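Local structure of chemotaxis protein CheX (6VPW) at residues 67-72 against 85-90; 28-33 against 140-145; 128-133 against 149-154. The protein probably dephosphorylates the phosphorylated response regulator CheY during chemotaxis signalling, as CheX phosphatases of the CheC-like family do. All coordinates share one frame; numbering follows the deposited sequence.

Contact 1: residues 67-72 against 85-90; sequences LALEIM and EEVTDM
Met72 and Met90 meet peptide groups rather than aromatic rings. The methyl CE of Met72 lies over the flat peptide that follows Glu86, 3.7 Å from Glu86 O. On the opposing helix, CE of Met90 comes to 3.7 Å from Ala68 O, at the oxygen end of that carbonyl.

The two methionine side chains cross obliquely and carry the contact. Met72 bends at both chi2 and chi3, and its SD rests 3.3 Å from Met90 CB. Met90 CG, anti to the backbone N (chi1 169°), lies 3.5 Å from Met72 SD. Met90 CE sits 3.3 Å from Met72 CG, tighter than usual for two carbons. Val87 packs alongside, with CG2 3.8 Å from Met72 CE. At the margin, CG is the part of the exposed Glu86 side chain nearest the Met72 methyl. Ile71 CG2 is a looser neighbour, 4.2 Å from Met90 SD.

The axes of the segments 67-72 and 85-90 run nearly perpendicular, at 86°, and come no closer than 10.5 Å. The two long methionine side chains bridge this distance. Helix 85-107 begins here, where Asn84 OD1 accepts a hydrogen bond from Val87 N. In CheX relatives this helix carries the Glu-x-x-Asn phosphatase motif.

No hydrogen bond links the two segments. The helices are therefore held to each other by thioether and aliphatic packing, while Thr88 and Asp89 turn their polar groups to Lys131 of the second subunit.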
# COMPACT_ATOMS: atom_id res chain seq x y z
N LEU A 67 -16.04 4.06 11.71
CA LEU A 67 -16.61 4.37 10.37
C LEU A 67 -16.63 3.11 9.50
O LEU A 67 -17.67 2.84 8.86
CB LEU A 67 -15.76 5.48 9.75
CG LEU A 67 -16.13 5.85 8.31
CD1 LEU A 67 -17.61 6.14 8.19
CD2 LEU A 67 -15.31 7.04 7.85
N ALA A 68 -15.52 2.38 9.47
CA ALA A 68 -15.45 1.10 8.74
C ALA A 68 -16.57 0.16 9.21
O ALA A 68 -17.25 -0.44 8.35
CB ALA A 68 -14.08 0.48 8.95
N LEU A 69 -16.75 0.02 10.53
CA LEU A 69 -17.82 -0.88 11.05
C LEU A 69 -19.19 -0.34 10.63
O LEU A 69 -20.06 -1.16 10.28
CB LEU A 69 -17.69 -1.02 12.57
CG LEU A 69 -16.46 -1.77 13.08
CD1 LEU A 69 -16.41 -1.79 14.60
CD2 LEU A 69 -16.42 -3.19 12.55
N GLU A 70 -19.37 0.99 10.61
CA GLU A 70 -20.69 1.56 10.21
C GLU A 70 -20.95 1.25 8.73
O GLU A 70 -22.07 0.84 8.40
CB GLU A 70 -20.76 3.06 10.48
CG GLU A 70 -22.17 3.62 10.46
CD GLU A 70 -23.04 3.22 11.64
OE1 GLU A 70 -22.49 2.73 12.66
OE2 GLU A 70 -24.26 3.37 11.53
N ILE A 71 -19.94 1.44 7.88
CA ILE A 71 -20.08 1.12 6.43
C ILE A 71 -20.46 -0.36 6.28
O ILE A 71 -21.44 -0.65 5.55
CB ILE A 71 -18.78 1.50 5.67
CG1 ILE A 71 -18.56 3.01 5.69
CG2 ILE A 71 -18.78 0.95 4.25
CD1 ILE A 71 -17.19 3.44 5.22
N MET A 72 -19.73 -1.25 6.97
CA MET A 72 -19.96 -2.72 6.92
C MET A 72 -21.39 -3.05 7.36
O MET A 72 -22.03 -3.88 6.70
CB MET A 72 -18.99 -3.46 7.84
CG MET A 72 -17.59 -3.57 7.28
SD MET A 72 -17.51 -4.75 5.92
CE MET A 72 -17.85 -6.28 6.78
N GLU A 85 -11.55 -10.48 8.54
CA GLU A 85 -11.22 -10.64 7.09
C GLU A 85 -12.37 -10.09 6.24
O GLU A 85 -12.09 -9.57 5.14
CB GLU A 85 -10.92 -12.09 6.73
CG GLU A 85 -9.53 -12.54 7.14
CD GLU A 85 -9.09 -13.87 6.55
OE1 GLU A 85 -7.87 -14.07 6.39
OE2 GLU A 85 -9.98 -14.70 6.24
N GLU A 86 -13.61 -10.17 6.74
CA GLU A 86 -14.77 -9.66 5.97
C GLU A 86 -14.66 -8.13 5.84
O GLU A 86 -14.98 -7.61 4.77
CB GLU A 86 -16.07 -10.10 6.63
CG GLU A 86 -17.28 -10.04 5.72
CD GLU A 86 -18.54 -10.62 6.35
OE1 GLU A 86 -18.46 -11.09 7.51
OE2 GLU A 86 -19.59 -10.61 5.68
N VAL A 87 -14.19 -7.45 6.89
CA VAL A 87 -14.03 -5.96 6.86
C VAL A 87 -12.87 -5.60 5.92
O VAL A 87 -13.01 -4.64 5.15
CB VAL A 87 -13.80 -5.37 8.27
CG1 VAL A 87 -13.50 -3.89 8.22
CG2 VAL A 87 -14.98 -5.64 9.20
N THR A 88 -11.77 -6.36 5.96
CA THR A 88 -10.64 -6.05 5.04
C THR A 88 -11.06 -6.33 3.59
O THR A 88 -10.65 -5.55 2.70
CB THR A 88 -9.38 -6.80 5.49
OG1 THR A 88 -9.67 -8.19 5.36
CG2 THR A 88 -8.97 -6.46 6.90
N ASP A 89 -11.86 -7.38 3.35
CA ASP A 89 -12.35 -7.65 1.98
C ASP A 89 -13.16 -6.44 1.50
O ASP A 89 -12.95 -5.99 0.36
CB ASP A 89 -13.20 -8.92 1.90
CG ASP A 89 -12.40 -10.21 1.98
OD1 ASP A 89 -11.15 -10.14 1.95
OD2 ASP A 89 -13.04 -11.29 2.09
N MET A 90 -14.01 -5.91 2.38
CA MET A 90 -14.86 -4.74 2.02
C MET A 90 -14.00 -3.51 1.72
O MET A 90 -14.33 -2.76 0.79
CB MET A 90 -15.85 -4.42 3.14
CG MET A 90 -16.57 -3.10 2.96
SD MET A 90 -15.56 -1.64 3.44
CE MET A 90 -15.67 -1.75 5.23

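Contact 2: residues 28-33 against 140-145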
# COMPACT_ATOMS: atom_id res chain seq x y z
N LYS A 28 -18.56 13.83 5.22
CA LYS A 28 -18.42 15.30 5.21
C LYS A 28 -17.00 15.60 4.75
O LYS A 28 -16.04 15.37 5.49
CB LYS A 28 -18.72 15.87 6.60
CG LYS A 28 -18.22 17.29 6.85
CD LYS A 28 -18.82 18.35 5.96
CE LYS A 28 -18.23 19.72 6.19
NZ LYS A 28 -18.40 20.19 7.59
N PRO A 29 -16.81 16.09 3.51
CA PRO A 29 -15.48 16.42 3.03
C PRO A 29 -14.94 17.73 3.62
O PRO A 29 -15.70 18.66 3.71
CB PRO A 29 -15.67 16.59 1.51
CG PRO A 29 -17.13 17.00 1.37
CD PRO A 29 -17.85 16.29 2.49
N GLN A 30 -13.69 17.71 4.07
CA GLN A 30 -12.98 18.94 4.48
C GLN A 30 -12.22 19.39 3.23
O GLN A 30 -12.13 18.59 2.29
CB GLN A 30 -12.06 18.70 5.68
CG GLN A 30 -12.80 18.57 7.00
CD GLN A 30 -13.58 17.28 7.12
OE1 GLN A 30 -13.10 16.20 6.78
NE2 GLN A 30 -14.79 17.37 7.64
N LYS A 31 -11.70 20.61 3.20
CA LYS A 31 -10.96 21.12 2.01
C LYS A 31 -9.68 20.31 1.81
O LYS A 31 -8.87 20.19 2.74
CB LYS A 31 -10.66 22.61 2.18
CG LYS A 31 -9.82 23.22 1.07
CD LYS A 31 -9.72 24.74 1.13
CE LYS A 31 -11.04 25.43 0.85
NZ LYS A 31 -10.88 26.90 0.78
N PRO A 32 -9.46 19.71 0.62
CA PRO A 32 -8.20 19.00 0.36
C PRO A 32 -7.03 19.98 0.46
O PRO A 32 -7.24 21.16 0.31
CB PRO A 32 -8.36 18.44 -1.05
CG PRO A 32 -9.87 18.36 -1.23
CD PRO A 32 -10.40 19.58 -0.50
N ARG A 33 -5.83 19.46 0.72
CA ARG A 33 -4.65 20.35 0.85
C ARG A 33 -3.38 19.51 0.65
O ARG A 33 -3.47 18.25 0.62
CB ARG A 33 -4.70 21.05 2.22
CG ARG A 33 -4.92 20.11 3.40
CD ARG A 33 -4.81 20.77 4.77
NE ARG A 33 -4.81 19.73 5.80
CZ ARG A 33 -5.89 19.25 6.43
NH1 ARG A 33 -7.09 19.73 6.16
NH2 ARG A 33 -5.75 18.29 7.33
N PRO A 140 -9.28 15.06 3.75
CA PRO A 140 -9.93 14.58 4.97
C PRO A 140 -11.45 14.49 4.85
O PRO A 140 -12.05 15.27 4.10
CB PRO A 140 -9.57 15.62 6.06
CG PRO A 140 -8.58 16.58 5.41
CD PRO A 140 -8.74 16.42 3.91
N PHE A 141 -12.05 13.59 5.63
CA PHE A 141 -13.52 13.40 5.66
C PHE A 141 -13.94 13.14 7.11
O PHE A 141 -13.13 12.60 7.90
CB PHE A 141 -13.97 12.23 4.79
CG PHE A 141 -13.71 12.37 3.32
CD1 PHE A 141 -12.52 11.93 2.77
CD2 PHE A 141 -14.68 12.90 2.47
CE1 PHE A 141 -12.28 12.04 1.40
CE2 PHE A 141 -14.44 12.99 1.11
CZ PHE A 141 -13.25 12.57 0.58
N SER A 142 -15.18 13.52 7.42
CA SER A 142 -15.71 13.32 8.79
C SER A 142 -17.13 12.74 8.75
O SER A 142 -17.82 12.85 7.70
CB SER A 142 -15.67 14.61 9.54
OG SER A 142 -16.56 15.54 8.95
N SER A 143 -17.51 12.10 9.85
CA SER A 143 -18.86 11.57 10.08
C SER A 143 -19.00 11.38 11.60
O SER A 143 -17.96 11.43 12.31
CB SER A 143 -19.09 10.29 9.33
OG SER A 143 -18.46 9.22 9.99
N GLN A 144 -20.20 11.14 12.09
CA GLN A 144 -20.33 11.00 13.56
C GLN A 144 -19.73 9.67 13.99
O GLN A 144 -19.42 9.54 15.18
CB GLN A 144 -21.79 11.13 14.00
CG GLN A 144 -22.71 10.10 13.38
CD GLN A 144 -24.03 10.09 14.11
OE1 GLN A 144 -24.15 9.58 15.22
NE2 GLN A 144 -25.04 10.65 13.47
N TRP A 145 -19.52 8.75 13.04
CA TRP A 145 -19.02 7.39 13.37
C TRP A 145 -17.50 7.35 13.29
O TRP A 145 -16.91 6.34 13.73
CB TRP A 145 -19.68 6.37 12.44
CG TRP A 145 -21.17 6.46 12.48
CD1 TRP A 145 -22.00 6.01 13.47
CD2 TRP A 145 -22.01 7.08 11.50
NE1 TRP A 145 -23.30 6.31 13.16
CE2 TRP A 145 -23.34 6.96 11.96
CE3 TRP A 145 -21.77 7.71 10.28
CZ2 TRP A 145 -24.42 7.46 11.23
CZ3 TRP A 145 -22.83 8.21 9.57
CH2 TRP A 145 -24.14 8.08 10.03
O HOH W 1 -11.58 16.14 1.29
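Pro140 meets Arg33 with its ring and Gln30 with its carbonyl. Its CG lies 3.6 Å from Arg33 NH1. The same guanidinium makes a salt bridge through NH2 to Glu38. Pro140 O accepts from Gln30 N at 2.9 Å, and this donor stands above the carbonyl plane, 36° out of it. A water gives a second bond to Pro140 O and also donates to Gln30 O, which ties the two backbones together again.

Gln30 bends at chi2 and lays its amide beside Phe141 and Ser142. Strand 28-34 is the outermost of the main antiparallel sheet within the chain and pairs with 137-142, the next strand in. Lys28 and Ser142 form a hydrogen-bonded pair. Lys28 N reaches Ser142 O at 2.8 Å with an N-H...O angle of 164°, and Ser142 N returns a bond to Lys28 O.

The position of Ser142 OG, between its backbone N and carbonyl carbon (chi1 65°), puts it 3.2 Å from Lys28 CG. On the other sheet face, in the non-hydrogen-bonded pair, Phe141 CE2 packs 3.8 Å from Pro29 CB. Both side chains also touch Met16 of helix 8-23.

Contact 3: residues 128-133 against 149-154; sequences IRHKCE and FIEICF
Cys132 and Cys153 are joined by a disulfide, with SG to SG 2.0 Å and a torsion about the S-S bond of -92°, close to the relaxed right angle. Cys153 SG stands anti to its backbone N (chi1 -166°), which sends the sulfur across to Cys132.

Next along the contact is His130. Its CB lies 4.1 Å from Cys153 CB. Its ring meets Glu151, with CD2 at the ring edge 3.5 Å from OE2. The ring and carboxylate planes are turned 42° apart. A water links the segments as well: it accepts from His130 N at 2.8 Å and donates to Glu151 OE2 at 2.6 Å.

The second shell sets both groups. His130 ND1 and NE2 bond to the hydroxyls of Ser58 and Ser60 on strand 56-63, fixing the turn of the imidazole. Glu151 OE1 forms a salt bridge with Lys35. The strands 128-130 and 149-154 run in nearly the same direction, but their axes are 7.9 Å apart and no direct hydrogen bond joins the two segments. Instead, 148-154 pairs with 56-63 and 137-142, and 128-130 pairs with a strand of the second subunit.

The covalent link thus ties strand 148-154 of the main sheet to the segment that follows the strand paired with the second subunit; Lys131 and Cys132 still touch that subunit. Beside it, the buried Glu151 carboxylate has both oxygens engaged, and the nearby Lys35 would be expected to stabilise its negative charge.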
# COMPACT_ATOMS: atom_id res chain seq x y z
N ILE A 128 0.21 6.48 7.17
CA ILE A 128 0.54 6.20 5.75
C ILE A 128 1.39 7.35 5.20
O ILE A 128 1.10 8.51 5.53
CB ILE A 128 -0.75 5.99 4.94
CG1 ILE A 128 -1.48 4.74 5.44
CG2 ILE A 128 -0.46 5.92 3.44
CD1 ILE A 128 -2.64 4.31 4.57
N ARG A 129 2.41 7.01 4.42
CA ARG A 129 3.27 8.05 3.80
C ARG A 129 3.55 7.63 2.36
O ARG A 129 4.25 6.61 2.16
CB ARG A 129 4.56 8.27 4.60
CG ARG A 129 4.31 8.72 6.03
CD ARG A 129 5.54 9.30 6.69
NE ARG A 129 5.33 9.51 8.12
CZ ARG A 129 6.07 10.30 8.89
NH1 ARG A 129 7.06 11.00 8.38
NH2 ARG A 129 5.80 10.41 10.18
N HIS A 130 2.94 8.35 1.42
CA HIS A 130 3.22 8.10 -0.01
C HIS A 130 4.62 8.62 -0.32
O HIS A 130 5.01 9.64 0.27
CB HIS A 130 2.14 8.75 -0.87
CG HIS A 130 0.82 8.07 -0.74
ND1 HIS A 130 0.30 7.30 -1.74
CD2 HIS A 130 -0.05 8.01 0.29
CE1 HIS A 130 -0.86 6.81 -1.36
NE2 HIS A 130 -1.09 7.22 -0.10
N LYS A 131 5.34 7.92 -1.18
CA LYS A 131 6.68 8.39 -1.60
C LYS A 131 6.63 8.52 -3.12
O LYS A 131 6.79 7.50 -3.79
CB LYS A 131 7.76 7.40 -1.13
CG LYS A 131 7.68 7.00 0.34
CD LYS A 131 7.98 8.12 1.34
CE LYS A 131 7.68 7.73 2.77
NZ LYS A 131 8.12 8.76 3.75
N CYS A 132 6.31 9.70 -3.65
CA CYS A 132 6.37 9.86 -5.13
C CYS A 132 6.92 11.27 -5.40
O CYS A 132 7.08 12.00 -4.41
CB CYS A 132 5.06 9.45 -5.80
SG CYS A 132 3.94 10.76 -6.38
N GLU A 133 7.26 11.60 -6.64
CA GLU A 133 7.90 12.91 -6.95
C GLU A 133 6.88 14.04 -7.03
O GLU A 133 7.28 15.22 -6.91
CB GLU A 133 8.69 12.82 -8.25
CG GLU A 133 9.84 11.84 -8.18
CD GLU A 133 10.87 12.16 -7.10
OE1 GLU A 133 11.38 13.30 -7.10
OE2 GLU A 133 11.11 11.29 -6.24
N PHE A 149 -9.60 9.44 5.38
CA PHE A 149 -8.90 10.39 4.49
C PHE A 149 -8.35 9.63 3.30
O PHE A 149 -8.02 8.42 3.40
CB PHE A 149 -7.85 11.23 5.23
CG PHE A 149 -6.87 10.44 6.03
CD1 PHE A 149 -5.73 9.92 5.43
CD2 PHE A 149 -7.08 10.20 7.38
CE1 PHE A 149 -4.81 9.17 6.17
CE2 PHE A 149 -6.17 9.45 8.11
CZ PHE A 149 -5.04 8.95 7.51
N ILE A 150 -8.35 10.32 2.18
CA ILE A 150 -7.72 9.82 0.93
C ILE A 150 -6.38 10.53 0.81
O ILE A 150 -6.32 11.75 1.11
CB ILE A 150 -8.57 10.11 -0.32
CG1 ILE A 150 -9.89 9.34 -0.30
CG2 ILE A 150 -7.78 9.80 -1.59
CD1 ILE A 150 -10.84 9.77 -1.38
N GLU A 151 -5.35 9.77 0.45
CA GLU A 151 -4.06 10.42 0.12
C GLU A 151 -3.74 9.98 -1.30
O GLU A 151 -3.98 8.77 -1.65
CB GLU A 151 -2.94 10.10 1.10
CG GLU A 151 -3.12 10.72 2.47
CD GLU A 151 -1.88 10.61 3.34
OE1 GLU A 151 -1.99 10.82 4.56
OE2 GLU A 151 -0.81 10.33 2.78
N ILE A 152 -3.23 10.91 -2.09
CA ILE A 152 -2.95 10.54 -3.50
C ILE A 152 -1.67 11.25 -3.93
O ILE A 152 -1.39 12.35 -3.41
CB ILE A 152 -4.18 10.87 -4.37
CG1 ILE A 152 -4.16 10.12 -5.69
CG2 ILE A 152 -4.33 12.37 -4.55
CD1 ILE A 152 -5.54 10.02 -6.30
N CYS A 153 -0.89 10.57 -4.77
CA CYS A 153 0.38 11.11 -5.30
C CYS A 153 0.51 10.60 -6.73
O CYS A 153 0.41 9.37 -6.92
CB CYS A 153 1.58 10.67 -4.45
SG CYS A 153 3.13 11.59 -4.75
N PHE A 154 0.64 11.51 -7.69
CA PHE A 154 0.91 11.11 -9.10
C PHE A 154 2.20 11.80 -9.54
O PHE A 154 2.45 12.93 -9.10
CB PHE A 154 -0.22 11.50 -10.06
CG PHE A 154 -1.40 10.56 -10.08
CD1 PHE A 154 -1.39 9.45 -10.92
CD2 PHE A 154 -2.50 10.78 -9.29
CE1 PHE A 154 -2.49 8.61 -10.97
CE2 PHE A 154 -3.59 9.93 -9.33
CZ PHE A 154 -3.58 8.84 -10.17
O HOH W 2 1.77 10.68 2.51

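Overall arrangement
From the N terminus, strand 28-34 opens contact 2, which does not close until residues 140-145, on strand 137-142. Contact 1 nests within that long loop and joins helices 65-76 and 85-107. Contact 3 opens at 128-133, still inside the loop, and closes at 149-154, beyond it, so contacts 2 and 3 cross. They share the main sheet, where 137-142 and 148-154 are neighbours, and Phe141 touches Phe149 and Ile150. Contacts 1 and 2 meet where Trp145 and Ser143 lie against helix 65-76. Contacts 1 and 3 lie on opposite sides of the chain's centre, with centres about 22 Å apart, and both touch the second subunit.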